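Local coordinates for beta-lactamase (Klebsiella pneumoniae, PDB 6KBY), which probably hydrolyses beta-lactam antibiotics to substituted beta-amino acids as a class C beta-lactamase, and is held here in complex with adenosine monophosphate, at residues V317-T322 with F334-K339; M340-L345 with K361-L366. All coordinates share one frame; numbering follows the deposited sequence.

Contact 1: residues V317-T322 with F334-K339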
ATOM      1  N   VAL A 317      -4.453  -1.874  17.082  1.00  6.52           N
ATOM      2  CA  VAL A 317      -5.078  -1.233  15.934  1.00  6.55           C
ATOM      3  C   VAL A 317      -5.092  -2.197  14.757  1.00  6.45           C
ATOM      4  O   VAL A 317      -4.304  -3.142  14.682  1.00  7.32           O
ATOM      5  CB  VAL A 317      -4.370   0.080  15.520  1.00  7.55           C
ATOM      6  CG1 VAL A 317      -4.512   1.147  16.598  1.00  8.87           C
ATOM      7  CG2 VAL A 317      -2.910  -0.175  15.214  1.00  8.88           C
ATOM      8  N   TRP A 318      -6.005  -1.922  13.821  1.00  6.54           N
ATOM      9  CA  TRP A 318      -6.100  -2.601  12.535  1.00  6.37           C
ATOM     10  C   TRP A 318      -5.474  -1.662  11.511  1.00  6.53           C
ATOM     11  O   TRP A 318      -6.003  -0.575  11.253  1.00  6.92           O
ATOM     12  CB  TRP A 318      -7.578  -2.837  12.222  1.00  7.82           C
ATOM     13  CG  TRP A 318      -7.890  -3.458  10.896  1.00  7.36           C
ATOM     14  CD1 TRP A 318      -7.813  -2.868   9.664  1.00  7.73           C
ATOM     15  CD2 TRP A 318      -8.381  -4.782  10.676  1.00  7.78           C
ATOM     16  NE1 TRP A 318      -8.204  -3.761   8.689  1.00  8.77           N
ATOM     17  CE2 TRP A 318      -8.563  -4.940   9.287  1.00  8.73           C
ATOM     18  CE3 TRP A 318      -8.681  -5.854  11.520  1.00  9.00           C
ATOM     19  CZ2 TRP A 318      -9.030  -6.131   8.725  1.00 10.77           C
ATOM     20  CZ3 TRP A 318      -9.146  -7.035  10.960  1.00 11.07           C
ATOM     21  CH2 TRP A 318      -9.313  -7.162   9.576  1.00 12.44           C
ATOM     22  N   ILE A 319      -4.325  -2.052  10.972  1.00  6.14           N
ATOM     23  CA  ILE A 319      -3.595  -1.257   9.989  1.00  6.32           C
ATOM     24  C   ILE A 319      -3.845  -1.869   8.621  1.00  5.78           C
ATOM     25  O   ILE A 319      -3.814  -3.098   8.467  1.00  6.75           O
ATOM     26  CB  ILE A 319      -2.089  -1.236  10.320  1.00  6.92           C
ATOM     27  CG1 ILE A 319      -1.863  -0.774  11.763  1.00  7.71           C
ATOM     28  CG2 ILE A 319      -1.342  -0.351   9.322  1.00  8.32           C
ATOM     29  CD1 ILE A 319      -0.404  -0.746  12.180  1.00  8.71           C
ATOM     30  N   ASN A 320      -4.115  -1.029   7.621  1.00  6.05           N
ATOM     31  CA  ASN A 320      -4.510  -1.591   6.336  1.00  5.96           C
ATOM     32  C   ASN A 320      -4.213  -0.648   5.182  1.00  6.11           C
ATOM     33  O   ASN A 320      -3.979   0.551   5.368  1.00  6.24           O
ATOM     34  CB  ASN A 320      -5.963  -2.107   6.333  1.00  6.83           C
ATOM     35  CG  ASN A 320      -7.057  -1.013   6.318  1.00  6.77           C
ATOM     36  OD1 ASN A 320      -8.224  -1.370   6.137  1.00  7.69           O
ATOM     37  ND2 ASN A 320      -6.718   0.263   6.513  1.00  8.22           N
ATOM     38  N   LYS A 321      -4.229  -1.224   3.977  1.00  6.21           N
ATOM     39  CA  LYS A 321      -4.134  -0.440   2.754  1.00  6.16           C
ATOM     40  C   LYS A 321      -4.708  -1.243   1.596  1.00  6.26           C
ATOM     41  O   LYS A 321      -4.398  -2.428   1.437  1.00  6.56           O
ATOM     42  CB  LYS A 321      -2.682  -0.063   2.444  1.00  6.85           C
ATOM     43  CG  LYS A 321      -2.542   0.897   1.257  1.00  6.50           C
ATOM     44  CD  LYS A 321      -3.006   2.318   1.595  1.00  7.37           C
ATOM     45  CE  LYS A 321      -3.094   3.203   0.357  1.00  7.45           C
ATOM     46  NZ  LYS A 321      -4.281   2.882  -0.475  1.00  8.72           N
ATOM     47  N   THR A 322      -5.530  -0.587   0.782  1.00  6.56           N
ATOM     48  CA  THR A 322      -6.011  -1.134  -0.476  1.00  7.17           C
ATOM     49  C   THR A 322      -5.088  -0.732  -1.623  1.00  6.98           C
ATOM     50  O   THR A 322      -4.389   0.287  -1.572  1.00  7.19           O
ATOM     51  CB  THR A 322      -7.414  -0.608  -0.782  1.00  7.06           C
ATOM     52  OG1 THR A 322      -7.403   0.820  -0.693  1.00  8.34           O
ATOM     53  CG2 THR A 322      -8.453  -1.180   0.186  1.00  8.52           C
ATOM     54  N   PHE A 334      -3.325  -5.872   8.935  1.00  6.38           N
ATOM     55  CA  PHE A 334      -2.643  -6.562  10.017  1.00  6.42           C
ATOM     56  C   PHE A 334      -2.959  -5.895  11.347  1.00  6.25           C
ATOM     57  O   PHE A 334      -3.240  -4.694  11.407  1.00  6.85           O
ATOM     58  CB  PHE A 334      -1.133  -6.718   9.767  1.00  6.90           C
ATOM     59  CG  PHE A 334      -0.373  -5.418   9.599  1.00  7.47           C
ATOM     60  CD1 PHE A 334      -0.341  -4.754   8.379  1.00  7.72           C
ATOM     61  CD2 PHE A 334       0.350  -4.884  10.653  1.00  7.02           C
ATOM     62  CE1 PHE A 334       0.382  -3.581   8.228  1.00  8.52           C
ATOM     63  CE2 PHE A 334       1.073  -3.712  10.509  1.00  8.15           C
ATOM     64  CZ  PHE A 334       1.086  -3.060   9.296  1.00  8.52           C
ATOM     65  N   VAL A 335      -2.916  -6.696  12.401  1.00  6.63           N
ATOM     66  CA  VAL A 335      -3.180  -6.251  13.762  1.00  6.97           C
ATOM     67  C   VAL A 335      -1.961  -6.598  14.601  1.00  6.45           C
ATOM     68  O   VAL A 335      -1.780  -7.750  15.002  1.00  6.80           O
ATOM     69  CB  VAL A 335      -4.447  -6.916  14.331  1.00  7.58           C
ATOM     70  CG1 VAL A 335      -4.690  -6.457  15.758  1.00  8.13           C
ATOM     71  CG2 VAL A 335      -5.661  -6.632  13.454  1.00  8.31           C
ATOM     72  N   PRO A 336      -1.086  -5.626  14.877  1.00  6.74           N
ATOM     73  CA  PRO A 336       0.179  -5.978  15.552  1.00  7.85           C
ATOM     74  C   PRO A 336      -0.007  -6.652  16.903  1.00  7.63           C
ATOM     75  O   PRO A 336       0.746  -7.576  17.238  1.00  8.22           O
ATOM     76  CB  PRO A 336       0.918  -4.635  15.637  1.00  8.35           C
ATOM     77  CG  PRO A 336       0.360  -3.838  14.473  1.00  8.00           C
ATOM     78  CD  PRO A 336      -1.100  -4.227  14.412  1.00  7.37           C
ATOM     79  N   ALA A 337      -1.029  -6.259  17.669  1.00  7.39           N
ATOM     80  CA  ALA A 337      -1.245  -6.857  18.985  1.00  7.29           C
ATOM     81  C   ALA A 337      -1.501  -8.351  18.896  1.00  7.37           C
ATOM     82  O   ALA A 337      -1.220  -9.089  19.851  1.00  8.74           O
ATOM     83  CB  ALA A 337      -2.440  -6.198  19.663  1.00  9.31           C
ATOM     84  N   LYS A 338      -2.052  -8.814  17.781  1.00  7.35           N
ATOM     85  CA  LYS A 338      -2.362 -10.218  17.592  1.00  7.46           C
ATOM     86  C   LYS A 338      -1.358 -10.918  16.689  1.00  7.98           C
ATOM     87  O   LYS A 338      -1.505 -12.117  16.439  1.00  8.26           O
ATOM     88  CB  LYS A 338      -3.781 -10.365  17.036  1.00  9.04           C
ATOM     89  CG  LYS A 338      -4.860  -9.746  17.922  1.00  9.37           C
ATOM     90  CD  LYS A 338      -4.800 -10.266  19.354  1.00  9.71           C
ATOM     91  CE  LYS A 338      -5.916  -9.670  20.193  1.00 11.12           C
ATOM     92  NZ  LYS A 338      -5.777 -10.025  21.635  1.00 12.04           N
ATOM     93  N   LYS A 339      -0.336 -10.205  16.221  1.00  8.13           N
ATOM     94  CA  LYS A 339       0.642 -10.730  15.270  1.00  8.22           C
ATOM     95  C   LYS A 339      -0.048 -11.499  14.151  1.00  7.90           C
ATOM     96  O   LYS A 339       0.348 -12.600  13.756  1.00 10.09           O
ATOM     97  CB  LYS A 339       1.736 -11.549  15.951  1.00 11.14           C
ATOM     98  CG  LYS A 339       2.456 -10.822  17.078  1.00 10.79           C
ATOM     99  CD  LYS A 339       3.331  -9.663  16.612  1.00 10.54           C
ATOM    100  CE  LYS A 339       4.013  -9.027  17.818  1.00 13.47           C
ATOM    101  NZ  LYS A 339       5.049  -8.025  17.451  1.00 14.46           N
TER
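Ile319 lies across one face of the Phe334 ring, its CB 4.0 Å from the ring centroid and 17° off the ring normal, a CH-pi contact. The two residues form an antiparallel hydrogen-bonded pair in the hairpin of strands 317-325 and 328-335, so both side chains leave the same face of the sheet. Phe334 CG sits between its own backbone N and carbonyl carbon (chi1 60°), which swings the ring over the neighbouring strand. Ile319 meets it with both branches: CG2 is 3.6 Å from Phe334 CZ, and CD1 touches Phe334 CE2 and Pro336 CG. A beta-branched residue suits this extended backbone and offers two arms to a flat ring. Ile319 N gives a bond of 2.9 Å to Phe334 O, 168° at the hydrogen, and Phe334 N returns one to Ile319 O. On the opposite face, Trp318 CE3 touches Val335 CG2 obliquely at 3.7 Å. Pro336, with no N-H, packs CD against Val317 O, and pairing resumes between Ala337 and Glu315. Val317 O, buried without a hydrogen-bond partner, receives a CA-H...O contact from Val335 CA (3.4 Å). Strand 317-325 also carries Lys321, whose NZ bonds Tyr156 OH of the AMP pocket, consistent with the KTG motif of class C enzymes. Within these segments polar bonding rests on one pair, continued by Lys321 with Ile332, while apolar contacts close both faces and the hairpin's end away from its turn.

Contact 2: residues M340-L345 with K361-L366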
ATOM      1  N   MET A 340      -1.118 -10.914  13.641  1.00  7.30           N
ATOM      2  CA  MET A 340      -1.843 -11.549  12.562  1.00  8.25           C
ATOM      3  C   MET A 340      -1.964 -10.582  11.400  1.00  6.33           C
ATOM      4  O   MET A 340      -2.070  -9.364  11.586  1.00  7.50           O
ATOM      5  CB  MET A 340      -3.195 -12.071  12.998  1.00 13.76           C
ATOM      6  CG  MET A 340      -4.166 -11.026  13.381  1.00 11.86           C
ATOM      7  SD  MET A 340      -5.709 -11.784  13.903  1.00 17.27           S
ATOM      8  CE  MET A 340      -5.183 -13.085  14.996  1.00 27.00           C
ATOM      9  N   GLY A 341      -1.909 -11.128  10.200  1.00  6.93           N
ATOM     10  CA  GLY A 341      -1.954 -10.296   9.017  1.00  6.88           C
ATOM     11  C   GLY A 341      -2.398 -11.103   7.825  1.00  6.11           C
ATOM     12  O   GLY A 341      -2.322 -12.340   7.813  1.00  6.59           O
ATOM     13  N   ILE A 342      -2.871 -10.381   6.814  1.00  6.41           N
ATOM     14  CA  ILE A 342      -3.358 -11.003   5.596  1.00  6.67           C
ATOM     15  C   ILE A 342      -2.981 -10.145   4.397  1.00  5.90           C
ATOM     16  O   ILE A 342      -3.011  -8.908   4.456  1.00  6.86           O
ATOM     17  CB  ILE A 342      -4.876 -11.270   5.655  1.00  7.87           C
ATOM     18  CG1 ILE A 342      -5.344 -12.037   4.418  1.00  7.24           C
ATOM     19  CG2 ILE A 342      -5.665  -9.982   5.836  1.00  9.09           C
ATOM     20  CD1 ILE A 342      -6.769 -12.525   4.531  1.00  9.11           C
ATOM     21  N   VAL A 343      -2.618 -10.825   3.312  1.00  6.19           N
ATOM     22  CA  VAL A 343      -2.413 -10.236   1.997  1.00  6.89           C
ATOM     23  C   VAL A 343      -3.368 -10.948   1.046  1.00  6.23           C
ATOM     24  O   VAL A 343      -3.372 -12.182   0.986  1.00  6.87           O
ATOM     25  CB  VAL A 343      -0.964 -10.457   1.523  1.00  7.25           C
ATOM     26  CG1 VAL A 343      -0.741  -9.823   0.160  1.00  8.65           C
ATOM     27  CG2 VAL A 343       0.034  -9.942   2.548  1.00  8.12           C
ATOM     28  N   MET A 344      -4.169 -10.187   0.298  1.00  6.23           N
ATOM     29  CA  MET A 344      -5.063 -10.760  -0.702  1.00  6.86           C
ATOM     30  C   MET A 344      -4.743 -10.118  -2.040  1.00  6.52           C
ATOM     31  O   MET A 344      -4.936  -8.909  -2.200  1.00  6.77           O
ATOM     32  CB  MET A 344      -6.522 -10.488  -0.342  1.00  6.88           C
ATOM     33  CG  MET A 344      -6.987 -11.165   0.930  1.00  8.15           C
ATOM     34  SD  MET A 344      -8.513 -10.464   1.590  1.00  9.21           S
ATOM     35  CE  MET A 344      -9.635 -10.659   0.205  1.00 10.30           C
ATOM     36  N   LEU A 345      -4.279 -10.922  -2.996  1.00  6.32           N
ATOM     37  CA  LEU A 345      -3.934 -10.440  -4.325  1.00  6.55           C
ATOM     38  C   LEU A 345      -4.830 -11.101  -5.361  1.00  6.49           C
ATOM     39  O   LEU A 345      -5.060 -12.313  -5.311  1.00  7.31           O
ATOM     40  CB  LEU A 345      -2.478 -10.756  -4.662  1.00  6.74           C
ATOM     41  CG  LEU A 345      -1.450 -10.302  -3.627  1.00  7.08           C
ATOM     42  CD1 LEU A 345      -0.048 -10.610  -4.108  1.00  8.49           C
ATOM     43  CD2 LEU A 345      -1.605  -8.822  -3.316  1.00  7.66           C
ATOM     44  N   LYS A 361     -13.460 -11.346   7.912  1.00  7.49           N
ATOM     45  CA  LYS A 361     -13.921 -12.676   8.293  1.00  8.46           C
ATOM     46  C   LYS A 361     -12.750 -13.612   8.551  1.00  7.95           C
ATOM     47  O   LYS A 361     -12.776 -14.401   9.503  1.00  8.81           O
ATOM     48  CB  LYS A 361     -14.838 -13.235   7.213  1.00  8.74           C
ATOM     49  CG  LYS A 361     -16.179 -12.531   7.133  1.00  9.82           C
ATOM     50  CD  LYS A 361     -16.950 -13.033   5.929  1.00 11.28           C
ATOM     51  CE  LYS A 361     -18.337 -12.431   5.838  1.00 14.12           C
ATOM     52  NZ  LYS A 361     -19.001 -12.815   4.560  1.00 17.55           N
ATOM     53  N   ILE A 362     -11.719 -13.557   7.713  1.00  8.11           N
ATOM     54  CA  ILE A 362     -10.574 -14.441   7.902  1.00  8.12           C
ATOM     55  C   ILE A 362      -9.851 -14.122   9.205  1.00  7.18           C
ATOM     56  O   ILE A 362      -9.616 -15.010  10.034  1.00  8.31           O
ATOM     57  CB  ILE A 362      -9.633 -14.394   6.687  1.00  8.21           C
ATOM     58  CG1 ILE A 362     -10.323 -15.005   5.471  1.00  8.25           C
ATOM     59  CG2 ILE A 362      -8.341 -15.145   6.995  1.00  8.80           C
ATOM     60  CD1 ILE A 362      -9.584 -14.781   4.172  1.00  8.61           C
ATOM     61  N   LEU A 363      -9.482 -12.857   9.412  1.00  8.23           N
ATOM     62  CA  LEU A 363      -8.742 -12.545  10.630  1.00  8.39           C
ATOM     63  C   LEU A 363      -9.581 -12.813  11.878  1.00  9.14           C
ATOM     64  O   LEU A 363      -9.059 -13.285  12.894  1.00  9.97           O
ATOM     65  CB  LEU A 363      -8.204 -11.115  10.595  1.00  9.81           C
ATOM     66  CG  LEU A 363      -7.114 -10.812   9.552  1.00 10.71           C
ATOM     67  CD1 LEU A 363      -6.479  -9.456   9.822  1.00 11.99           C
ATOM     68  CD2 LEU A 363      -6.048 -11.898   9.482  1.00 11.36           C
ATOM     69  N   SER A 364     -10.886 -12.554  11.816  1.00  9.34           N
ATOM     70  CA  SER A 364     -11.726 -12.803  12.982  1.00 11.43           C
ATOM     71  C   SER A 364     -11.791 -14.283  13.342  1.00 10.48           C
ATOM     72  O   SER A 364     -12.071 -14.617  14.500  1.00 12.38           O
ATOM     73  CB  SER A 364     -13.126 -12.227  12.759  1.00 13.08           C
ATOM     74  OG  SER A 364     -13.071 -10.819  12.590  1.00 13.60           O
ATOM     75  N   SER A 365     -11.526 -15.181  12.389  1.00 10.07           N
ATOM     76  CA  SER A 365     -11.570 -16.616  12.636  1.00 10.46           C
ATOM     77  C   SER A 365     -10.334 -17.147  13.355  1.00 10.91           C
ATOM     78  O   SER A 365     -10.340 -18.315  13.767  1.00 12.27           O
ATOM     79  CB  SER A 365     -11.727 -17.366  11.307  1.00 10.56           C
ATOM     80  OG  SER A 365     -10.487 -17.470  10.616  1.00 10.37           O
ATOM     81  N   LEU A 366      -9.294 -16.333  13.537  1.00 10.91           N
ATOM     82  CA  LEU A 366      -7.978 -16.853  13.899  1.00 11.34           C
ATOM     83  C   LEU A 366      -7.751 -17.064  15.395  1.00 12.36           C
ATOM     84  O   LEU A 366      -6.716 -17.625  15.771  1.00 14.67           O
ATOM     85  CB  LEU A 366      -6.873 -15.976  13.316  1.00 11.59           C
ATOM     86  CG  LEU A 366      -6.846 -15.916  11.791  1.00 10.49           C
ATOM     87  CD1 LEU A 366      -5.664 -15.071  11.344  1.00 11.85           C
ATOM     88  CD2 LEU A 366      -6.775 -17.308  11.188  1.00 10.72           C
TER
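Strand 340-346 runs beside the C-terminal part of helix 352-364, with Met340 and Leu363 bringing their CA atoms to 7.2 Å. This is helix-on-sheet packing in the alpha/beta domain of the beta-lactamase fold, where the C-terminal helix lies against the antiparallel sheet and helix 11-30 flanks it. Every second strand residue, Met340 and Ile342, points toward the helix. Ile342 has CG1 anti to its backbone N (chi1 -175°), and the extended arm carries CD1 to Ile362 CD1, 3.6 Å away, the two side chains meeting at about a right angle. Its other branch, CG2, meets Leu363 CG and CD1. Leu363 spreads over the strand with both methyls: CD2 lies 4.1 Å from Ile342 CB and at the same distance from Gly341 C. The bare side of Gly341 faces the other way, where Phe334 CB packs on its CA. Met340 is the flexible member; bent at chi3 (46°), it slides past Leu366 in the opposite direction and sets its CE 3.7 Å from Leu366 CB, while SD makes an apolar contact with Leu363 CB at 4.2 Å. Leu366 also reaches Val39 and Val41 of strand 34-41, so its contacts extend onto the next strand. Ser365 OG donates to Ile362 O at 2.7 Å, in the carbonyl plane on a lone pair of an oxygen that also accepts from Ser365 N.

Overall arrangement
From the N terminus, helix 11-30 and strand 34-41 come first and later flank the C-terminal elements. Contact 1 closes the hairpin of strands 317-325 and 328-335, with eleven residues between its segments; the chain then turns through 336-339 directly into strand 340-346. Contact 2 closes the next, longer excursion, bringing helix 352-364 back onto that strand. The two loops follow in series, neither nested nor crossed, with centres about 10 Å apart. They join where Val335 N probably bonds to Met340 O (2.9 Å) and where Trp318 CH2 packs on Leu363 CD1. Together they tie three consecutive sheet strands to the C-terminal helix.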